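Local structure of AvmM (Streptomyces sp. NBRC 109436, 7FE6) at residues D76-W88 with V136-I148. The protein probably catalyses the macrocyclization step of alchivemycin A biosynthesis, by dehydration and Michael-type addition, and is seen here with alchivemycin A bound. Residues are numbered along the deposited sequence; the frame is centred on the assembly and turned at random.
Sequences DFKLFYKVSRADW and VTAHVRLAFREGI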
ATOM      1  N   ASP A  76      -8.845 -26.142  -0.263  1.00 57.66           N
ATOM      2  CA  ASP A  76      -8.132 -26.077   1.016  1.00 62.95           C
ATOM      3  C   ASP A  76      -8.366 -24.766   1.753  1.00 63.44           C
ATOM      4  O   ASP A  76      -7.786 -24.555   2.833  1.00 60.36           O
ATOM      5  CB  ASP A  76      -6.626 -26.253   0.815  1.00 65.75           C
ATOM      6  CG  ASP A  76      -6.265 -27.615   0.302  1.00 66.47           C
ATOM      7  OD1 ASP A  76      -6.807 -28.611   0.833  1.00 67.35           O
ATOM      8  OD2 ASP A  76      -5.451 -27.673  -0.652  1.00 66.17           O
ATOM      9  N   PHE A  77      -9.152 -23.867   1.174  1.00 59.61           N
ATOM     10  CA  PHE A  77      -9.467 -22.609   1.816  1.00 60.17           C
ATOM     11  C   PHE A  77     -10.912 -22.227   1.523  1.00 57.60           C
ATOM     12  O   PHE A  77     -11.547 -22.728   0.591  1.00 55.53           O
ATOM     13  CB  PHE A  77      -8.483 -21.514   1.385  1.00 55.32           C
ATOM     14  CG  PHE A  77      -8.379 -21.303  -0.113  1.00 57.43           C
ATOM     15  CD1 PHE A  77      -9.182 -20.365  -0.760  1.00 53.90           C
ATOM     16  CD2 PHE A  77      -7.429 -21.990  -0.863  1.00 58.03           C
ATOM     17  CE1 PHE A  77      -9.060 -20.147  -2.124  1.00 52.66           C
ATOM     18  CE2 PHE A  77      -7.306 -21.766  -2.228  1.00 58.77           C
ATOM     19  CZ  PHE A  77      -8.122 -20.834  -2.856  1.00 52.91           C
ATOM     20  N   LYS A  78     -11.437 -21.363   2.375  1.00 55.65           N
ATOM     21  CA  LYS A  78     -12.750 -20.780   2.182  1.00 56.68           C
ATOM     22  C   LYS A  78     -12.590 -19.320   1.790  1.00 55.04           C
ATOM     23  O   LYS A  78     -11.731 -18.611   2.329  1.00 50.07           O
ATOM     24  CB  LYS A  78     -13.603 -20.906   3.438  1.00 56.08           C
ATOM     25  CG  LYS A  78     -14.034 -22.303   3.701  1.00 53.61           C
ATOM     26  CD  LYS A  78     -14.943 -22.368   4.887  1.00 57.09           C
ATOM     27  CE  LYS A  78     -15.290 -23.804   5.172  1.00 55.60           C
ATOM     28  NZ  LYS A  78     -16.089 -24.440   4.073  1.00 61.49           N
ATOM     29  N   LEU A  79     -13.415 -18.886   0.836  1.00 52.83           N
ATOM     30  CA  LEU A  79     -13.252 -17.581   0.207  1.00 52.40           C
ATOM     31  C   LEU A  79     -14.623 -16.967  -0.023  1.00 53.01           C
ATOM     32  O   LEU A  79     -15.431 -17.521  -0.773  1.00 55.88           O
ATOM     33  CB  LEU A  79     -12.488 -17.704  -1.117  1.00 51.54           C
ATOM     34  CG  LEU A  79     -11.490 -16.593  -1.484  1.00 53.93           C
ATOM     35  CD1 LEU A  79     -11.167 -16.626  -2.976  1.00 55.03           C
ATOM     36  CD2 LEU A  79     -11.969 -15.230  -1.068  1.00 48.11           C
ATOM     37  N   PHE A  80     -14.882 -15.828   0.618  1.00 54.34           N
ATOM     38  CA  PHE A  80     -16.093 -15.046   0.393  1.00 51.48           C
ATOM     39  C   PHE A  80     -15.718 -13.630  -0.005  1.00 52.53           C
ATOM     40  O   PHE A  80     -14.673 -13.102   0.406  1.00 51.78           O
ATOM     41  CB  PHE A  80     -16.975 -14.978   1.641  1.00 49.72           C
ATOM     42  CG  PHE A  80     -17.670 -16.259   1.957  1.00 53.87           C
ATOM     43  CD1 PHE A  80     -16.964 -17.325   2.528  1.00 50.17           C
ATOM     44  CD2 PHE A  80     -19.033 -16.401   1.698  1.00 52.64           C
ATOM     45  CE1 PHE A  80     -17.608 -18.515   2.829  1.00 54.39           C
ATOM     46  CE2 PHE A  80     -19.702 -17.596   1.994  1.00 57.53           C
ATOM     47  CZ  PHE A  80     -18.992 -18.661   2.551  1.00 56.28           C
ATOM     48  N   TYR A  81     -16.586 -12.996  -0.782  1.00 52.59           N
ATOM     49  CA  TYR A  81     -16.290 -11.637  -1.187  1.00 48.22           C
ATOM     50  C   TYR A  81     -17.584 -10.884  -1.409  1.00 52.22           C
ATOM     51  O   TYR A  81     -18.676 -11.463  -1.505  1.00 52.53           O
ATOM     52  CB  TYR A  81     -15.401 -11.595  -2.434  1.00 49.77           C
ATOM     53  CG  TYR A  81     -16.094 -11.931  -3.741  1.00 52.23           C
ATOM     54  CD1 TYR A  81     -16.369 -13.259  -4.081  1.00 50.62           C
ATOM     55  CD2 TYR A  81     -16.416 -10.936  -4.656  1.00 50.00           C
ATOM     56  CE1 TYR A  81     -16.979 -13.589  -5.273  1.00 51.04           C
ATOM     57  CE2 TYR A  81     -17.031 -11.245  -5.860  1.00 53.07           C
ATOM     58  CZ  TYR A  81     -17.316 -12.588  -6.169  1.00 57.12           C
ATOM     59  OH  TYR A  81     -17.921 -12.930  -7.371  1.00 52.66           O
ATOM     60  N   LYS A  82     -17.424  -9.567  -1.513  1.00 51.04           N
ATOM     61  CA  LYS A  82     -18.534  -8.638  -1.668  1.00 50.78           C
ATOM     62  C   LYS A  82     -17.999  -7.480  -2.486  1.00 49.00           C
ATOM     63  O   LYS A  82     -17.000  -6.867  -2.095  1.00 45.57           O
ATOM     64  CB  LYS A  82     -19.027  -8.199  -0.287  1.00 50.48           C
ATOM     65  CG  LYS A  82     -19.727  -6.876  -0.181  1.00 51.16           C
ATOM     66  CD  LYS A  82     -19.468  -6.317   1.220  1.00 48.35           C
ATOM     67  CE  LYS A  82     -20.640  -5.580   1.777  1.00 48.13           C
ATOM     68  NZ  LYS A  82     -21.056  -4.446   0.892  1.00 49.26           N
ATOM     69  N   VAL A  83     -18.637  -7.206  -3.627  1.00 50.27           N
ATOM     70  CA  VAL A  83     -18.175  -6.172  -4.548  1.00 48.91           C
ATOM     71  C   VAL A  83     -18.806  -4.850  -4.138  1.00 47.33           C
ATOM     72  O   VAL A  83     -20.000  -4.625  -4.365  1.00 48.17           O
ATOM     73  CB  VAL A  83     -18.502  -6.519  -6.003  1.00 52.34           C
ATOM     74  CG1 VAL A  83     -17.901  -5.487  -6.909  1.00 52.02           C
ATOM     75  CG2 VAL A  83     -17.966  -7.891  -6.349  1.00 52.18           C
ATOM     76  N   SER A  84     -17.995  -3.974  -3.530  1.00 47.34           N
ATOM     77  CA  SER A  84     -18.456  -2.665  -3.072  1.00 47.50           C
ATOM     78  C   SER A  84     -19.697  -2.805  -2.195  1.00 48.72           C
ATOM     79  O   SER A  84     -19.662  -3.519  -1.182  1.00 47.16           O
ATOM     80  CB  SER A  84     -18.750  -1.753  -4.263  1.00 45.18           C
ATOM     81  OG  SER A  84     -17.547  -1.505  -4.962  1.00 47.14           O
ATOM     82  N   ARG A  85     -20.809  -2.172  -2.587  1.00 43.89           N
ATOM     83  CA  ARG A  85     -22.007  -2.198  -1.752  1.00 46.88           C
ATOM     84  C   ARG A  85     -22.996  -3.337  -2.094  1.00 52.28           C
ATOM     85  O   ARG A  85     -24.098  -3.376  -1.532  1.00 51.82           O
ATOM     86  CB  ARG A  85     -22.681  -0.823  -1.768  1.00 49.35           C
ATOM     87  CG  ARG A  85     -23.492  -0.438  -3.003  1.00 50.35           C
ATOM     88  CD  ARG A  85     -23.998   1.011  -2.854  1.00 49.74           C
ATOM     89  NE  ARG A  85     -24.751   1.434  -4.046  1.00 57.23           N
ATOM     90  CZ  ARG A  85     -24.980   2.696  -4.421  1.00 55.51           C
ATOM     91  NH1 ARG A  85     -24.520   3.715  -3.682  1.00 47.20           N
ATOM     92  NH2 ARG A  85     -25.703   2.930  -5.532  1.00 48.01           N
ATOM     93  N   ALA A  86     -22.641  -4.262  -2.986  1.00 49.87           N
ATOM     94  CA  ALA A  86     -23.460  -5.451  -3.167  1.00 47.85           C
ATOM     95  C   ALA A  86     -23.300  -6.375  -1.959  1.00 52.17           C
ATOM     96  O   ALA A  86     -22.533  -6.111  -1.029  1.00 55.72           O
ATOM     97  CB  ALA A  86     -23.069  -6.181  -4.445  1.00 48.86           C
ATOM     98  N   ASP A  87     -24.004  -7.494  -1.986  1.00 51.06           N
ATOM     99  CA  ASP A  87     -24.055  -8.437  -0.877  1.00 52.55           C
ATOM    100  C   ASP A  87     -22.895  -9.439  -0.896  1.00 51.00           C
ATOM    101  O   ASP A  87     -22.288  -9.714  -1.934  1.00 51.47           O
ATOM    102  CB  ASP A  87     -25.387  -9.174  -0.921  1.00 53.39           C
ATOM    103  CG  ASP A  87     -26.514  -8.320  -0.399  1.00 56.53           C
ATOM    104  OD1 ASP A  87     -26.226  -7.199   0.090  1.00 61.70           O
ATOM    105  OD2 ASP A  87     -27.676  -8.763  -0.479  1.00 63.28           O
ATOM    106  N   TRP A  88     -22.620 -10.019   0.276  1.00 52.91           N
ATOM    107  CA  TRP A  88     -21.610 -11.068   0.372  1.00 49.49           C
ATOM    108  C   TRP A  88     -22.004 -12.263  -0.478  1.00 51.85           C
ATOM    109  O   TRP A  88     -23.185 -12.533  -0.695  1.00 54.15           O
ATOM    110  CB  TRP A  88     -21.419 -11.517   1.820  1.00 47.55           C
ATOM    111  CG  TRP A  88     -20.608 -10.563   2.629  1.00 50.21           C
ATOM    112  CD1 TRP A  88     -21.070  -9.596   3.468  1.00 46.38           C
ATOM    113  CD2 TRP A  88     -19.171 -10.490   2.672  1.00 49.54           C
ATOM    114  NE1 TRP A  88     -20.005  -8.908   4.020  1.00 52.54           N
ATOM    115  CE2 TRP A  88     -18.833  -9.424   3.532  1.00 49.50           C
ATOM    116  CE3 TRP A  88     -18.144 -11.200   2.030  1.00 45.89           C
ATOM    117  CZ2 TRP A  88     -17.507  -9.058   3.788  1.00 49.38           C
ATOM    118  CZ3 TRP A  88     -16.839 -10.843   2.267  1.00 48.37           C
ATOM    119  CH2 TRP A  88     -16.519  -9.778   3.150  1.00 49.58           C
ATOM    120  N   VAL A 136     -13.286  -0.107  -8.125  1.00 47.10           N
ATOM    121  CA  VAL A 136     -14.169  -1.187  -7.682  1.00 48.42           C
ATOM    122  C   VAL A 136     -13.471  -1.926  -6.545  1.00 45.01           C
ATOM    123  O   VAL A 136     -12.287  -2.256  -6.654  1.00 43.57           O
ATOM    124  CB  VAL A 136     -14.511  -2.167  -8.833  1.00 49.91           C
ATOM    125  CG1 VAL A 136     -15.270  -3.397  -8.313  1.00 46.70           C
ATOM    126  CG2 VAL A 136     -15.301  -1.467  -9.948  1.00 49.52           C
ATOM    127  N   THR A 137     -14.205  -2.211  -5.475  1.00 44.25           N
ATOM    128  CA  THR A 137     -13.647  -2.855  -4.298  1.00 42.01           C
ATOM    129  C   THR A 137     -14.264  -4.231  -4.123  1.00 44.95           C
ATOM    130  O   THR A 137     -15.477  -4.404  -4.287  1.00 46.61           O
ATOM    131  CB  THR A 137     -13.933  -2.035  -3.022  1.00 44.56           C
ATOM    132  OG1 THR A 137     -13.200  -0.803  -3.026  1.00 45.22           O
ATOM    133  CG2 THR A 137     -13.617  -2.833  -1.747  1.00 43.63           C
ATOM    134  N   ALA A 138     -13.431  -5.198  -3.741  1.00 41.91           N
ATOM    135  CA  ALA A 138     -13.898  -6.450  -3.178  1.00 42.50           C
ATOM    136  C   ALA A 138     -13.502  -6.447  -1.714  1.00 44.43           C
ATOM    137  O   ALA A 138     -12.327  -6.231  -1.385  1.00 46.42           O
ATOM    138  CB  ALA A 138     -13.306  -7.660  -3.910  1.00 45.52           C
ATOM    139  N   HIS A 139     -14.475  -6.634  -0.835  1.00 42.05           N
ATOM    140  CA  HIS A 139     -14.181  -6.997   0.543  1.00 44.68           C
ATOM    141  C   HIS A 139     -14.064  -8.523   0.584  1.00 48.63           C
ATOM    142  O   HIS A 139     -14.903  -9.220   0.011  1.00 48.64           O
ATOM    143  CB  HIS A 139     -15.291  -6.497   1.469  1.00 43.47           C
ATOM    144  CG  HIS A 139     -15.479  -5.011   1.455  1.00 47.17           C
ATOM    145  ND1 HIS A 139     -14.946  -4.181   2.425  1.00 44.54           N
ATOM    146  CD2 HIS A 139     -16.119  -4.200   0.572  1.00 44.60           C
ATOM    147  CE1 HIS A 139     -15.273  -2.927   2.152  1.00 44.82           C
ATOM    148  NE2 HIS A 139     -15.987  -2.912   1.036  1.00 42.64           N
ATOM    149  N   VAL A 140     -13.014  -9.048   1.210  1.00 44.17           N
ATOM    150  CA  VAL A 140     -12.691 -10.465   1.054  1.00 45.91           C
ATOM    151  C   VAL A 140     -12.518 -11.118   2.423  1.00 45.63           C
ATOM    152  O   VAL A 140     -11.737 -10.638   3.250  1.00 44.52           O
ATOM    153  CB  VAL A 140     -11.411 -10.665   0.220  1.00 45.00           C
ATOM    154  CG1 VAL A 140     -11.205 -12.132  -0.035  1.00 48.10           C
ATOM    155  CG2 VAL A 140     -11.476  -9.918  -1.052  1.00 43.39           C
ATOM    156  N   ARG A 141     -13.194 -12.245   2.637  1.00 44.87           N
ATOM    157  CA  ARG A 141     -13.025 -13.046   3.839  1.00 44.20           C
ATOM    158  C   ARG A 141     -12.366 -14.367   3.460  1.00 51.30           C
ATOM    159  O   ARG A 141     -12.889 -15.119   2.615  1.00 50.64           O
ATOM    160  CB  ARG A 141     -14.356 -13.277   4.546  1.00 42.93           C
ATOM    161  CG  ARG A 141     -14.894 -12.063   5.267  1.00 44.02           C
ATOM    162  CD  ARG A 141     -16.366 -12.232   5.656  1.00 42.89           C
ATOM    163  NE  ARG A 141     -16.873 -11.060   6.346  1.00 43.27           N
ATOM    164  CZ  ARG A 141     -18.159 -10.751   6.490  1.00 48.63           C
ATOM    165  NH1 ARG A 141     -19.116 -11.521   5.971  1.00 48.74           N
ATOM    166  NH2 ARG A 141     -18.497  -9.634   7.132  1.00 49.67           N
ATOM    167  N   LEU A 142     -11.236 -14.658   4.112  1.00 47.51           N
ATOM    168  CA  LEU A 142     -10.361 -15.744   3.714  1.00 46.51           C
ATOM    169  C   LEU A 142      -9.947 -16.530   4.941  1.00 50.36           C
ATOM    170  O   LEU A 142      -9.651 -15.952   5.995  1.00 50.37           O
ATOM    171  CB  LEU A 142      -9.120 -15.225   3.005  1.00 46.82           C
ATOM    172  CG  LEU A 142      -8.084 -16.258   2.582  1.00 48.69           C
ATOM    173  CD1 LEU A 142      -8.697 -17.268   1.632  1.00 51.25           C
ATOM    174  CD2 LEU A 142      -6.901 -15.563   1.947  1.00 45.41           C
ATOM    175  N   ALA A 143      -9.948 -17.853   4.794  1.00 50.46           N
ATOM    176  CA  ALA A 143      -9.525 -18.765   5.842  1.00 52.78           C
ATOM    177  C   ALA A 143      -8.916 -19.989   5.181  1.00 55.21           C
ATOM    178  O   ALA A 143      -9.533 -20.586   4.294  1.00 57.48           O
ATOM    179  CB  ALA A 143     -10.705 -19.157   6.745  1.00 53.68           C
ATOM    180  N   PHE A 144      -7.714 -20.362   5.601  1.00 56.39           N
ATOM    181  CA  PHE A 144      -7.143 -21.630   5.183  1.00 56.23           C
ATOM    182  C   PHE A 144      -7.481 -22.690   6.210  1.00 60.61           C
ATOM    183  O   PHE A 144      -7.599 -22.405   7.404  1.00 61.85           O
ATOM    184  CB  PHE A 144      -5.638 -21.532   5.011  1.00 55.64           C
ATOM    185  CG  PHE A 144      -5.232 -20.620   3.909  1.00 59.96           C
ATOM    186  CD1 PHE A 144      -5.093 -21.104   2.607  1.00 59.62           C
ATOM    187  CD2 PHE A 144      -5.019 -19.272   4.152  1.00 50.86           C
ATOM    188  CE1 PHE A 144      -4.721 -20.251   1.577  1.00 58.15           C
ATOM    189  CE2 PHE A 144      -4.652 -18.419   3.127  1.00 50.11           C
ATOM    190  CZ  PHE A 144      -4.501 -18.904   1.844  1.00 53.34           C
ATOM    191  N   ARG A 145      -7.659 -23.920   5.737  1.00 61.43           N
ATOM    192  CA  ARG A 145      -7.972 -24.983   6.668  1.00 65.51           C
ATOM    193  C   ARG A 145      -6.796 -25.178   7.619  1.00 65.94           C
ATOM    194  O   ARG A 145      -5.641 -24.908   7.277  1.00 65.10           O
ATOM    195  CB  ARG A 145      -8.293 -26.285   5.921  1.00 65.18           C
ATOM    196  CG  ARG A 145      -7.122 -26.877   5.148  1.00 67.92           C
ATOM    197  CD  ARG A 145      -7.487 -28.226   4.527  1.00 68.90           C
ATOM    198  NE  ARG A 145      -6.341 -28.887   3.906  1.00 68.23           N
ATOM    199  CZ  ARG A 145      -5.377 -29.493   4.592  1.00 72.46           C
ATOM    200  NH1 ARG A 145      -5.414 -29.508   5.919  1.00 72.41           N
ATOM    201  NH2 ARG A 145      -4.369 -30.076   3.961  1.00 76.94           N
ATOM    202  N   GLU A 146      -7.109 -25.612   8.836  1.00 67.63           N
ATOM    203  CA  GLU A 146      -6.077 -25.963   9.795  1.00 67.10           C
ATOM    204  C   GLU A 146      -5.184 -27.047   9.212  1.00 70.60           C
ATOM    205  O   GLU A 146      -5.629 -27.897   8.434  1.00 69.71           O
ATOM    206  CB  GLU A 146      -6.720 -26.458  11.085  1.00 72.04           C
ATOM    207  CG  GLU A 146      -7.260 -25.361  11.965  1.00 76.54           C
ATOM    208  CD  GLU A 146      -7.960 -25.901  13.202  1.00 91.05           C
ATOM    209  OE1 GLU A 146      -7.852 -27.125  13.460  1.00 90.21           O
ATOM    210  OE2 GLU A 146      -8.592 -25.091  13.926  1.00 96.00           O
ATOM    211  N   GLY A 147      -3.919 -27.030   9.604  1.00 70.63           N
ATOM    212  CA  GLY A 147      -3.036 -28.091   9.191  1.00 67.08           C
ATOM    213  C   GLY A 147      -2.360 -27.895   7.856  1.00 68.81           C
ATOM    214  O   GLY A 147      -1.692 -28.822   7.381  1.00 68.10           O
ATOM    215  N   ILE A 148      -2.538 -26.747   7.207  1.00 69.74           N
ATOM    216  CA  ILE A 148      -1.777 -26.423   6.009  1.00 66.64           C
ATOM    217  C   ILE A 148      -0.993 -25.152   6.299  1.00 64.29           C
ATOM    218  O   ILE A 148      -1.512 -24.226   6.933  1.00 62.81           O
ATOM    219  CB  ILE A 148      -2.689 -26.308   4.768  1.00 68.56           C
ATOM    220  CG1 ILE A 148      -1.858 -26.221   3.484  1.00 69.45           C
ATOM    221  CG2 ILE A 148      -3.666 -25.139   4.893  1.00 66.82           C
ATOM    222  CD1 ILE A 148      -2.665 -26.511   2.205  1.00 71.84           C
TER
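Lys82 NZ is gripped by two carbonyls, while the Lys82 chain runs alongside His139, with Lys82 CD 4.0 Å from His139 CD2. Lys82 NZ donates to Ser84 O at 2.7 Å and to Ala86 O at 2.9 Å, both in the type II' turn region after the strand. The His139 imidazole reaches the second subunit, where NE2 is hydrogen-bonded to His152. Trp88 lies between two side chains: Lys82 CB covers one face of its indole and Arg141 the other. The Arg141 guanidinium stacks flat on the ring, planes 10° apart, with CZ 3.6 Å from the centroid of the six-membered ring. Arg141 CG is anti to its carbonyl carbon (chi1 -74°) and chi2 is near trans, which puts CD over the same ring in a CH-pi contact; the extended chi3 carries NE on along the indole. Arg141 NE also makes a salt bridge with Glu42. With a serine in place of Trp88, the guanidinium would probably lose its flat support and be freer to turn, leaving Glu42 with a less well-fixed mate. Strands 77-83 and 135-144 are antiparallel neighbours in one sheet of a beta sandwich. Phe77, Leu79, Tyr81, Val140, Leu142 and Phe144 face its interior, against strands 57-66 and 107-113. Leu79 CD2 meets Val140 CG1 at 3.4 Å, and Phe77 CB meets Phe144 CD1 at 3.6 Å. At the far end Arg145 N bonds to Asp76 O at 3.0 Å. Arg145 NE forms a salt bridge with Asp76 OD1 at 3.1 Å. The carboxylate oxygen lies in the guanidinium plane, but NE comes from above the carboxylate, 49° out of its plane. Asp76 OD2 accepts from Arg73 N.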